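Local coordinates for putative pachytene checkpoint protein 2 (Caenorhabditis elegans, PDB 4XGU), which is a AAA+ ATPase of the protein-remodelling PCH2 subfamily and probably plays a key role in chromosome recombination during meiosis, at residues B[98-103]-B[128-133]; B[124-129]-B[204-209]; B[172-177]-B[311-316]; B[148-153]-B[190-195]. All coordinates share one frame; numbering follows the deposited sequence.

Contact 1 of 4, residues B[98-103]-B[128-133]; sequences YKLHKD and PCVEFD
Leu100 leans on the backbone of Pro128 and Cys129 and spreads its two methyls toward Val130 and Asp133. Its CB sits 3.3 Å from Pro128 O. From there chi1 (28°) holds CG off any staggered position, and at CG the chain forks. CD1 packs on Val130 CG1 at 4.0 Å, the two side chains meeting at about a right angle, while CD2 comes to 3.7 Å from Asp133 OD2. That carboxylate has its polar partner elsewhere, in a salt bridge to Arg16 of strand 12-16, so its approach to Leu100 is only packing.

The backbones meet in a single bridge between His101 and Cys129. His101 N donates to Pro128 O over 2.9 Å, the donor lying in the carbonyl plane, and Val130 N returns a weak bond to His101 O. Cys129 CA adds a CH...O contact to the same His101 oxygen. Side chains flank this bridge: Tyr98 CD2 touches Pro128 CG at 3.9 Å, and the His101 imidazole lies by the proline, its NE2 3.9 Å from Pro128 CD, while the same NE2 makes a weak hydrogen bond to Leu127 O.

Tyr98 ends a strand of the small N-terminal sheet, whereas 128-133 leads from strand 123-127 to helix 135-138, so the contact joins the N-terminal domain to the ATPase core. Its chemistry is a short backbone pairing flanked mainly by Leu100, Pro128 and Val130, and the Asp133 carboxylate, paired with Arg16 of the N-terminal sheet, is probably compensated in charge from that side.

Contact 2 of 4, residues B[124-129]-B[204-209]; sequences LWQLPC and YSKSVM
Gln126 and Lys206 meet side chain to side chain on one face of an antiparallel strand pair. With CG anti to the backbone N (chi1 -166°), the glutamine bends at chi2, which turns its amide toward strand 206-212; NE2 then lies 3.3 Å from Lys206 CE. The lysine chain is fully extended and passes the glutamine at about a right angle. On the amide's other branch OE1 comes to 3.6 Å from Val208 CG1. Leu124 shares this face, its CD1 3.8 Å from Val208 CB. An alanine in place of Gln126 would probably leave the Lys206 chain freer to turn and Val208 CG1 without the amide beside it.

The other face carries Trp125, Leu127, Ser207 and Met209. Leu127 has CG beside the backbone N (chi1 -65°), and its CD1 packs on Met209 CB at 3.7 Å, while its CB faces Ser207 OG at the same distance. Trp125 CB lies against Met209 CB, and the edge of the indole is near Met209 O; its NE1 bonds instead to Glu211 further along the partner strand.

Trp125 and Met209 form a hydrogen-bonded pair: Met209 N reaches Trp125 O over 2.7 Å, and the return bond is modelled doubtfully short. Leu127 N gives Ser207 O a further bond of 2.8 Å. Strand 123-127 thus extends the ATPase sheet beyond strand 206-212. The Leu127 and Met209 face is mostly apolar, with Ser207 among its residues, and packs in part on helix 185-199, at Ser197 and Lys190; the other mixes Leu124 and Val208 with the Gln126 amide and the aliphatic part of Lys206.

Contact 3 of 4, residues B[172-177]-B[311-316]; sequences NRLILL and DRADIV
The parallel pair at one border of the AAA+ core sheet, with its 5-1-4-3-2 strand order, is formed here by strand 174-178, which leads into the P-loop, and edge strand 315-318, where Leu176 meets Val316. Leu176 N donates to Ile315 O at 3.1 Å, nearly straight at 171°, and Val316 CA returns a CH...O contact to Leu176 O. Two residues earlier in each segment, Asp314 N bonds to Leu174 O over 2.9 Å.

Before the strands settle into register, Asp314 turns its carboxylate onto the backbone of the turn at 172-174. Its CG stands beside its own backbone N (chi1 -83°), which carries the carboxylate to Asn172 N. OD1 receives Asn172 N on its syn side at 2.7 Å, while OD2 takes a weak bond from Leu174 N and a doubtful, very short one from Arg173 N. The Asn172 amide, whose plane is 24° from that of the carboxylate, sends ND2 weakly to Ala313 O.

Apolar side chains pair on both faces of these two strands. Ile175 and Ile315 run side by side, pointing the same way; Ile175 CG1 lies 3.9 Å from Ile315 CG2, with helix 145-161 over them. On the opposite face Leu176 CD2 lies 3.8 Å from Val316 CG2, and Leu174 CD2 packs on Ala313 CB. Arg312 turns away to a salt bridge with Asp285, and it also packs on Leu217 of a neighbouring subunit.

A buried carboxylate met by Asn172 N and, more weakly, by the next amides is likely to stay ionised and probably helps fix the turn ahead of strand 174-178.

Contact 4 of 4, residues B[148-153]-B[190-195]; sequences EVMSYV and KGLAQH
Leu192 points from helix 185-199, the helix that follows the P-loop, straight at helix 145-161, and its two methyls divide the facing surface between them. The helices lie on the same side of the AAA+ sheet; the axes of the two short segments run at 45° to each other and come no closer than 10.7 Å, so the gap is bridged mainly by side chains.

With CG anti to the backbone N (chi1 171°), the leucine extends across this gap. Its CD2 fits between two valines one helical turn apart, at 3.8 Å from Val149 CG1 and 3.9 Å from Val153 CG2; both valines project toward it, and each meets it at a slant. CD1 turns instead to Met150, whose SD lies 3.9 Å away. An alanine in place of Leu192 would probably open a gap among Val149, Met150 and Val153 and leave the methionine sulfur freer to shift.

Beneath this layer the sheet takes over: Leu192 also rests on Leu296, and Val153 on Leu294, both of strand 293-299. Farther along the helix, His195 projects toward helix 145-161 as well. Its ND1 is bonded to Glu14 of strand 12-16, and Trp136 meets its ring edge-to-face, so the imidazole is held from outside the helix pair.

The bend of Met150 at chi2 (66°) carries SD across, and its methyl CE continues to His195; the two side chains meet at about a right angle. The sulfur stands oblique to the imidazole, 5.5 Å from the ring centroid, while the terminal methyl CE makes the nearer touch, 3.6 Å from His195 CB.

How the contacts relate
Contacts 1 and 2 are neighbours, their centres 9 Å apart, and share Pro128 and Cys129 where strand 123-127 ends. Contacts 2 and 3 lie 22 Å apart at different strands of the same seven-stranded sheet. Contact 4 bridges them, 15 Å from contact 2 and 13 Å from contact 3: its helices pack on one side of the sheet, Val153 touching Ile175 and Gln194 bonding to Cys129 O. Along the chain contact 2 begins where contact 1 ends and closes at 204-209, after both segments of contact 4, which alternate with those of contact 3; 311-316 comes last. Contact 1 joins the N-terminal domain to the ATPase core, whose sheet and helices contacts 2 to 4 join.

Contact 1 of 4, residues B[98-103]-B[128-133]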
# COMPACT_ATOMS: atom_id res chain seq x y z
N TYR B 98 22.90 -30.99 -42.18
CA TYR B 98 21.96 -29.88 -42.17
C TYR B 98 22.39 -28.75 -43.10
O TYR B 98 23.56 -28.65 -43.47
CB TYR B 98 21.79 -29.34 -40.75
CG TYR B 98 23.03 -28.63 -40.23
CD1 TYR B 98 24.11 -29.36 -39.74
CD2 TYR B 98 23.11 -27.25 -40.22
CE1 TYR B 98 25.24 -28.72 -39.25
CE2 TYR B 98 24.24 -26.60 -39.74
CZ TYR B 98 25.30 -27.34 -39.26
OH TYR B 98 26.42 -26.70 -38.79
N LYS B 99 21.44 -27.90 -43.46
CA LYS B 99 21.73 -26.66 -44.19
C LYS B 99 20.99 -25.53 -43.47
O LYS B 99 19.81 -25.67 -43.16
CB LYS B 99 21.30 -26.78 -45.66
CG LYS B 99 19.84 -27.18 -45.86
CD LYS B 99 19.44 -27.14 -47.32
CE LYS B 99 20.33 -28.06 -48.15
NZ LYS B 99 19.97 -28.01 -49.59
N LEU B 100 21.68 -24.43 -43.18
CA LEU B 100 21.09 -23.35 -42.40
C LEU B 100 20.26 -22.42 -43.27
O LEU B 100 20.62 -22.15 -44.41
CB LEU B 100 22.17 -22.53 -41.69
CG LEU B 100 23.59 -22.41 -42.24
CD1 LEU B 100 23.73 -21.45 -43.44
CD2 LEU B 100 24.51 -22.06 -41.09
N HIS B 101 19.16 -21.92 -42.71
CA HIS B 101 18.32 -20.98 -43.44
C HIS B 101 18.88 -19.58 -43.27
O HIS B 101 19.35 -19.22 -42.19
CB HIS B 101 16.87 -21.04 -42.95
CG HIS B 101 16.45 -22.39 -42.45
ND1 HIS B 101 15.81 -23.32 -43.25
CD2 HIS B 101 16.58 -22.97 -41.24
CE1 HIS B 101 15.57 -24.41 -42.55
NE2 HIS B 101 16.03 -24.23 -41.32
N LYS B 102 18.84 -18.79 -44.34
CA LYS B 102 19.31 -17.40 -44.29
C LYS B 102 18.14 -16.44 -44.39
O LYS B 102 18.32 -15.24 -44.59
CB LYS B 102 20.33 -17.12 -45.40
CG LYS B 102 20.33 -18.13 -46.54
CD LYS B 102 21.69 -18.16 -47.21
CE LYS B 102 22.77 -18.55 -46.22
NZ LYS B 102 24.14 -18.44 -46.79
N ASP B 103 16.94 -17.00 -44.25
CA ASP B 103 15.70 -16.25 -44.37
C ASP B 103 15.66 -15.05 -43.44
O ASP B 103 15.03 -14.03 -43.74
CB ASP B 103 14.51 -17.18 -44.08
CG ASP B 103 14.68 -18.55 -44.70
OD1 ASP B 103 15.74 -18.82 -45.30
OD2 ASP B 103 13.74 -19.37 -44.59
N PRO B 128 18.08 -24.36 -38.10
CA PRO B 128 19.19 -23.48 -37.70
C PRO B 128 19.44 -22.33 -38.68
O PRO B 128 19.38 -22.53 -39.89
CB PRO B 128 20.39 -24.42 -37.67
CG PRO B 128 20.07 -25.45 -38.69
CD PRO B 128 18.57 -25.63 -38.68
N CYS B 129 19.72 -21.14 -38.15
CA CYS B 129 19.91 -19.95 -38.99
C CYS B 129 21.36 -19.52 -39.09
O CYS B 129 22.20 -19.98 -38.32
CB CYS B 129 19.09 -18.78 -38.45
SG CYS B 129 19.43 -18.36 -36.73
N VAL B 130 21.65 -18.61 -40.02
CA VAL B 130 23.03 -18.17 -40.22
C VAL B 130 23.55 -17.39 -39.02
O VAL B 130 24.74 -17.40 -38.77
CB VAL B 130 23.19 -17.31 -41.50
CG1 VAL B 130 22.37 -17.83 -42.59
CG2 VAL B 130 22.79 -15.87 -41.27
N GLU B 131 22.65 -16.78 -38.26
CA GLU B 131 23.05 -15.83 -37.23
C GLU B 131 23.54 -16.51 -35.97
O GLU B 131 24.35 -15.96 -35.23
CB GLU B 131 21.88 -14.89 -36.90
CG GLU B 131 21.51 -13.92 -38.02
CD GLU B 131 20.58 -14.52 -39.07
OE1 GLU B 131 20.31 -15.74 -39.00
OE2 GLU B 131 20.12 -13.77 -39.95
N PHE B 132 23.05 -17.72 -35.72
CA PHE B 132 23.36 -18.42 -34.48
C PHE B 132 24.57 -19.35 -34.62
O PHE B 132 25.09 -19.83 -33.62
CB PHE B 132 22.15 -19.24 -34.01
CG PHE B 132 20.95 -18.40 -33.63
CD1 PHE B 132 21.04 -17.03 -33.51
CD2 PHE B 132 19.73 -19.01 -33.38
CE1 PHE B 132 19.94 -16.27 -33.15
CE2 PHE B 132 18.62 -18.26 -33.02
CZ PHE B 132 18.73 -16.89 -32.91
N ASP B 133 25.01 -19.59 -35.85
CA ASP B 133 25.90 -20.72 -36.13
C ASP B 133 27.25 -20.67 -35.43
O ASP B 133 27.79 -21.72 -35.05
CB ASP B 133 26.13 -20.85 -37.64
CG ASP B 133 26.82 -22.16 -38.00
OD1 ASP B 133 26.61 -23.17 -37.29
OD2 ASP B 133 27.58 -22.18 -39.00

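Contact 2 of 4, residues B[124-129]-B[204-209]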
# COMPACT_ATOMS: atom_id res chain seq x y z
N LEU B 124 10.54 -14.20 -34.86
CA LEU B 124 10.58 -15.62 -35.19
C LEU B 124 11.88 -15.99 -35.89
O LEU B 124 12.24 -15.40 -36.91
CB LEU B 124 9.39 -16.01 -36.07
CG LEU B 124 9.34 -17.47 -36.51
CD1 LEU B 124 9.30 -18.40 -35.31
CD2 LEU B 124 8.14 -17.71 -37.42
N TRP B 125 12.59 -16.97 -35.34
CA TRP B 125 13.83 -17.45 -35.94
C TRP B 125 13.65 -18.84 -36.53
O TRP B 125 13.09 -19.73 -35.89
CB TRP B 125 14.95 -17.48 -34.90
CG TRP B 125 15.35 -16.13 -34.39
CD1 TRP B 125 14.86 -15.48 -33.30
CD2 TRP B 125 16.35 -15.27 -34.96
NE1 TRP B 125 15.48 -14.27 -33.14
CE2 TRP B 125 16.40 -14.11 -34.15
CE3 TRP B 125 17.19 -15.35 -36.06
CZ2 TRP B 125 17.26 -13.05 -34.42
CZ3 TRP B 125 18.05 -14.30 -36.33
CH2 TRP B 125 18.08 -13.17 -35.51
N GLN B 126 14.13 -19.02 -37.75
CA GLN B 126 14.10 -20.32 -38.41
C GLN B 126 15.38 -21.09 -38.08
O GLN B 126 16.48 -20.64 -38.42
CB GLN B 126 13.95 -20.14 -39.92
CG GLN B 126 13.58 -21.41 -40.68
CD GLN B 126 12.18 -21.89 -40.36
OE1 GLN B 126 11.30 -21.09 -40.05
NE2 GLN B 126 11.98 -23.20 -40.41
N LEU B 127 15.25 -22.24 -37.43
CA LEU B 127 16.43 -22.97 -36.95
C LEU B 127 16.78 -24.19 -37.80
O LEU B 127 15.90 -24.98 -38.16
CB LEU B 127 16.22 -23.41 -35.50
CG LEU B 127 16.10 -22.29 -34.48
CD1 LEU B 127 16.12 -22.85 -33.07
CD2 LEU B 127 17.22 -21.27 -34.68
N PRO B 128 18.08 -24.36 -38.10
CA PRO B 128 19.19 -23.48 -37.70
C PRO B 128 19.44 -22.33 -38.68
O PRO B 128 19.38 -22.53 -39.89
CB PRO B 128 20.39 -24.42 -37.67
CG PRO B 128 20.07 -25.45 -38.69
CD PRO B 128 18.57 -25.63 -38.68
N CYS B 129 19.72 -21.14 -38.15
CA CYS B 129 19.91 -19.95 -38.99
C CYS B 129 21.36 -19.52 -39.09
O CYS B 129 22.20 -19.98 -38.32
CB CYS B 129 19.09 -18.78 -38.45
SG CYS B 129 19.43 -18.36 -36.73
N TYR B 204 12.53 -34.08 -35.85
CA TYR B 204 11.74 -32.92 -36.29
C TYR B 204 12.16 -32.45 -37.67
O TYR B 204 13.34 -32.19 -37.92
CB TYR B 204 11.87 -31.77 -35.29
CG TYR B 204 11.35 -32.10 -33.91
CD1 TYR B 204 9.99 -32.00 -33.61
CD2 TYR B 204 12.21 -32.50 -32.90
CE1 TYR B 204 9.51 -32.30 -32.35
CE2 TYR B 204 11.74 -32.80 -31.63
CZ TYR B 204 10.39 -32.70 -31.36
OH TYR B 204 9.92 -33.00 -30.10
N SER B 205 11.18 -32.32 -38.56
CA SER B 205 11.44 -31.86 -39.92
C SER B 205 11.73 -30.37 -39.96
O SER B 205 12.63 -29.92 -40.67
CB SER B 205 10.25 -32.20 -40.83
OG SER B 205 9.01 -32.00 -40.15
N LYS B 206 10.97 -29.59 -39.19
CA LYS B 206 11.13 -28.14 -39.15
C LYS B 206 11.36 -27.68 -37.71
O LYS B 206 10.80 -28.25 -36.78
CB LYS B 206 9.89 -27.45 -39.75
CG LYS B 206 9.93 -25.93 -39.71
CD LYS B 206 8.70 -25.32 -40.36
CE LYS B 206 8.71 -23.80 -40.27
NZ LYS B 206 7.57 -23.18 -40.99
N SER B 207 12.17 -26.64 -37.53
CA SER B 207 12.42 -26.12 -36.19
C SER B 207 12.41 -24.60 -36.17
O SER B 207 13.10 -23.95 -36.96
CB SER B 207 13.76 -26.65 -35.65
OG SER B 207 14.01 -26.16 -34.35
N VAL B 208 11.62 -24.02 -35.27
CA VAL B 208 11.50 -22.57 -35.16
C VAL B 208 11.80 -22.09 -33.75
O VAL B 208 11.72 -22.85 -32.79
CB VAL B 208 10.08 -22.09 -35.56
CG1 VAL B 208 9.80 -22.39 -37.03
CG2 VAL B 208 9.03 -22.75 -34.67
N MET B 209 12.16 -20.81 -33.63
CA MET B 209 12.37 -20.20 -32.32
C MET B 209 11.73 -18.82 -32.25
O MET B 209 11.94 -17.98 -33.12
CB MET B 209 13.86 -20.08 -31.99
CG MET B 209 14.16 -19.05 -30.90
SD MET B 209 15.84 -19.16 -30.23
CE MET B 209 16.04 -17.53 -29.53

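Contact 3 of 4, residues B[172-177]-B[311-316]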
# COMPACT_ATOMS: atom_id res chain seq x y z
N ASN B 172 9.27 -30.11 -16.63
CA ASN B 172 8.65 -28.79 -16.73
C ASN B 172 8.77 -28.16 -18.11
O ASN B 172 7.97 -27.29 -18.46
CB ASN B 172 9.26 -27.84 -15.69
CG ASN B 172 8.69 -28.06 -14.30
OD1 ASN B 172 7.54 -28.45 -14.15
ND2 ASN B 172 9.51 -27.79 -13.29
N ARG B 173 9.77 -28.59 -18.88
CA ARG B 173 10.06 -28.04 -20.21
C ARG B 173 10.46 -26.57 -20.15
O ARG B 173 10.42 -25.87 -21.17
CB ARG B 173 8.87 -28.21 -21.15
CG ARG B 173 9.15 -29.08 -22.35
CD ARG B 173 8.65 -30.50 -22.16
NE ARG B 173 7.19 -30.57 -22.16
CZ ARG B 173 6.51 -31.70 -22.01
NH1 ARG B 173 7.15 -32.85 -21.85
NH2 ARG B 173 5.18 -31.68 -22.02
N LEU B 174 10.85 -26.10 -18.97
CA LEU B 174 11.32 -24.73 -18.81
C LEU B 174 12.74 -24.74 -18.26
O LEU B 174 13.09 -25.59 -17.44
CB LEU B 174 10.39 -23.94 -17.87
CG LEU B 174 10.58 -22.42 -17.75
CD1 LEU B 174 9.26 -21.75 -17.41
CD2 LEU B 174 11.62 -22.06 -16.70
N ILE B 175 13.57 -23.81 -18.72
CA ILE B 175 14.92 -23.68 -18.21
C ILE B 175 15.24 -22.21 -17.92
O ILE B 175 14.85 -21.32 -18.68
CB ILE B 175 15.96 -24.26 -19.19
CG1 ILE B 175 17.38 -23.90 -18.76
CG2 ILE B 175 15.69 -23.77 -20.60
CD1 ILE B 175 18.43 -24.19 -19.80
N LEU B 176 15.93 -21.97 -16.81
CA LEU B 176 16.23 -20.61 -16.36
C LEU B 176 17.73 -20.37 -16.18
O LEU B 176 18.40 -21.09 -15.44
CB LEU B 176 15.50 -20.33 -15.05
CG LEU B 176 15.73 -18.99 -14.37
CD1 LEU B 176 15.09 -17.87 -15.16
CD2 LEU B 176 15.17 -19.03 -12.95
N LEU B 177 18.25 -19.35 -16.85
CA LEU B 177 19.63 -18.93 -16.68
C LEU B 177 19.68 -17.57 -15.99
O LEU B 177 18.97 -16.65 -16.39
CB LEU B 177 20.34 -18.84 -18.03
CG LEU B 177 20.43 -20.12 -18.87
CD1 LEU B 177 21.03 -19.82 -20.23
CD2 LEU B 177 21.23 -21.18 -18.14
N ASP B 311 10.25 -22.18 -9.20
CA ASP B 311 9.40 -23.34 -8.98
C ASP B 311 9.02 -24.02 -10.29
O ASP B 311 8.83 -25.24 -10.34
CB ASP B 311 8.14 -22.94 -8.21
CG ASP B 311 8.20 -23.31 -6.74
OD1 ASP B 311 9.31 -23.55 -6.22
OD2 ASP B 311 7.12 -23.37 -6.10
N ARG B 312 8.91 -23.22 -11.35
CA ARG B 312 8.47 -23.72 -12.65
C ARG B 312 9.62 -24.25 -13.50
O ARG B 312 9.40 -24.88 -14.53
CB ARG B 312 7.74 -22.61 -13.42
CG ARG B 312 6.23 -22.65 -13.28
CD ARG B 312 5.54 -21.59 -14.13
NE ARG B 312 4.09 -21.69 -14.00
CZ ARG B 312 3.40 -21.16 -13.00
NH1 ARG B 312 4.03 -20.51 -12.03
NH2 ARG B 312 2.08 -21.29 -12.95
N ALA B 313 10.84 -24.00 -13.05
CA ALA B 313 12.01 -24.36 -13.83
C ALA B 313 12.44 -25.81 -13.61
O ALA B 313 12.40 -26.31 -12.49
CB ALA B 313 13.17 -23.42 -13.51
N ASP B 314 12.83 -26.48 -14.69
CA ASP B 314 13.46 -27.79 -14.60
C ASP B 314 14.83 -27.66 -13.96
O ASP B 314 15.19 -28.43 -13.07
CB ASP B 314 13.60 -28.43 -15.99
CG ASP B 314 12.34 -29.12 -16.45
OD1 ASP B 314 11.74 -29.87 -15.65
OD2 ASP B 314 11.94 -28.91 -17.61
N ILE B 315 15.58 -26.67 -14.43
CA ILE B 315 16.92 -26.42 -13.93
C ILE B 315 17.23 -24.92 -13.92
O ILE B 315 16.88 -24.20 -14.85
CB ILE B 315 17.97 -27.16 -14.77
CG1 ILE B 315 19.39 -26.86 -14.27
CG2 ILE B 315 17.83 -26.81 -16.25
CD1 ILE B 315 20.47 -27.56 -15.06
N VAL B 316 17.85 -24.46 -12.84
CA VAL B 316 18.28 -23.07 -12.74
C VAL B 316 19.80 -23.00 -12.68
O VAL B 316 20.41 -23.50 -11.74
CB VAL B 316 17.69 -22.39 -11.50
CG1 VAL B 316 18.21 -20.96 -11.39
CG2 VAL B 316 16.17 -22.41 -11.55

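Contact 4 of 4, residues B[148-153]-B[190-195]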
# COMPACT_ATOMS: atom_id res chain seq x y z
N GLU B 148 27.18 -29.00 -19.20
CA GLU B 148 26.13 -29.32 -18.25
C GLU B 148 24.75 -28.95 -18.78
O GLU B 148 23.82 -29.74 -18.72
CB GLU B 148 26.38 -28.63 -16.91
CG GLU B 148 27.68 -29.03 -16.24
CD GLU B 148 27.92 -28.31 -14.93
OE1 GLU B 148 29.06 -28.34 -14.42
OE2 GLU B 148 26.96 -27.70 -14.40
N VAL B 149 24.64 -27.73 -19.30
CA VAL B 149 23.38 -27.25 -19.87
C VAL B 149 22.99 -28.05 -21.11
O VAL B 149 21.84 -28.48 -21.24
CB VAL B 149 23.48 -25.76 -20.23
CG1 VAL B 149 22.24 -25.32 -21.00
CG2 VAL B 149 23.65 -24.92 -18.98
N MET B 150 23.96 -28.24 -22.00
CA MET B 150 23.75 -28.99 -23.24
C MET B 150 23.17 -30.38 -22.99
O MET B 150 22.14 -30.74 -23.56
CB MET B 150 25.07 -29.10 -24.01
CG MET B 150 25.00 -29.88 -25.30
SD MET B 150 23.97 -29.07 -26.55
CE MET B 150 24.38 -30.06 -27.99
N SER B 151 23.84 -31.16 -22.15
CA SER B 151 23.43 -32.55 -21.91
C SER B 151 22.09 -32.64 -21.20
O SER B 151 21.27 -33.51 -21.51
CB SER B 151 24.50 -33.30 -21.12
OG SER B 151 24.61 -32.78 -19.80
N TYR B 152 21.86 -31.74 -20.24
CA TYR B 152 20.63 -31.76 -19.45
C TYR B 152 19.42 -31.41 -20.30
O TYR B 152 18.40 -32.09 -20.25
CB TYR B 152 20.74 -30.80 -18.27
CG TYR B 152 19.65 -30.96 -17.23
CD1 TYR B 152 18.45 -30.25 -17.33
CD2 TYR B 152 19.81 -31.82 -16.15
CE1 TYR B 152 17.46 -30.39 -16.38
CE2 TYR B 152 18.82 -31.96 -15.20
CZ TYR B 152 17.65 -31.25 -15.32
OH TYR B 152 16.65 -31.39 -14.38
N VAL B 153 19.53 -30.33 -21.07
CA VAL B 153 18.41 -29.86 -21.87
C VAL B 153 18.11 -30.85 -22.99
O VAL B 153 16.95 -31.05 -23.37
CB VAL B 153 18.68 -28.46 -22.44
CG1 VAL B 153 17.57 -28.04 -23.36
CG2 VAL B 153 18.83 -27.46 -21.31
N LYS B 190 20.61 -19.11 -27.46
CA LYS B 190 20.62 -19.13 -28.91
C LYS B 190 21.36 -20.36 -29.41
O LYS B 190 20.82 -21.16 -30.17
CB LYS B 190 21.28 -17.86 -29.48
CG LYS B 190 20.71 -16.55 -28.97
CD LYS B 190 19.40 -16.19 -29.65
CE LYS B 190 19.17 -14.68 -29.65
NZ LYS B 190 20.22 -13.96 -30.43
N GLY B 191 22.61 -20.51 -28.97
CA GLY B 191 23.46 -21.60 -29.42
C GLY B 191 22.93 -22.96 -29.04
O GLY B 191 23.06 -23.92 -29.80
N LEU B 192 22.32 -23.04 -27.86
CA LEU B 192 21.75 -24.29 -27.37
C LEU B 192 20.62 -24.77 -28.27
O LEU B 192 20.57 -25.94 -28.65
CB LEU B 192 21.24 -24.11 -25.94
CG LEU B 192 20.43 -25.26 -25.36
CD1 LEU B 192 21.28 -26.52 -25.28
CD2 LEU B 192 19.90 -24.88 -23.99
N ALA B 193 19.72 -23.86 -28.61
CA ALA B 193 18.63 -24.16 -29.52
C ALA B 193 19.15 -24.48 -30.92
O ALA B 193 18.56 -25.28 -31.64
CB ALA B 193 17.65 -22.99 -29.58
N GLN B 194 20.26 -23.85 -31.31
CA GLN B 194 20.86 -24.11 -32.61
C GLN B 194 21.31 -25.56 -32.72
O GLN B 194 21.05 -26.23 -33.72
CB GLN B 194 22.06 -23.18 -32.85
CG GLN B 194 22.72 -23.32 -34.22
CD GLN B 194 22.03 -22.50 -35.30
OE1 GLN B 194 20.92 -21.99 -35.10
NE2 GLN B 194 22.68 -22.37 -36.45
N HIS B 195 21.97 -26.05 -31.67
CA HIS B 195 22.46 -27.41 -31.67
C HIS B 195 21.32 -28.41 -31.57
O HIS B 195 21.28 -29.40 -32.30
CB HIS B 195 23.46 -27.62 -30.52
CG HIS B 195 24.85 -27.17 -30.83
ND1 HIS B 195 25.66 -27.83 -31.73
CD2 HIS B 195 25.58 -26.14 -30.36
CE1 HIS B 195 26.83 -27.22 -31.81
NE2 HIS B 195 26.80 -26.18 -30.98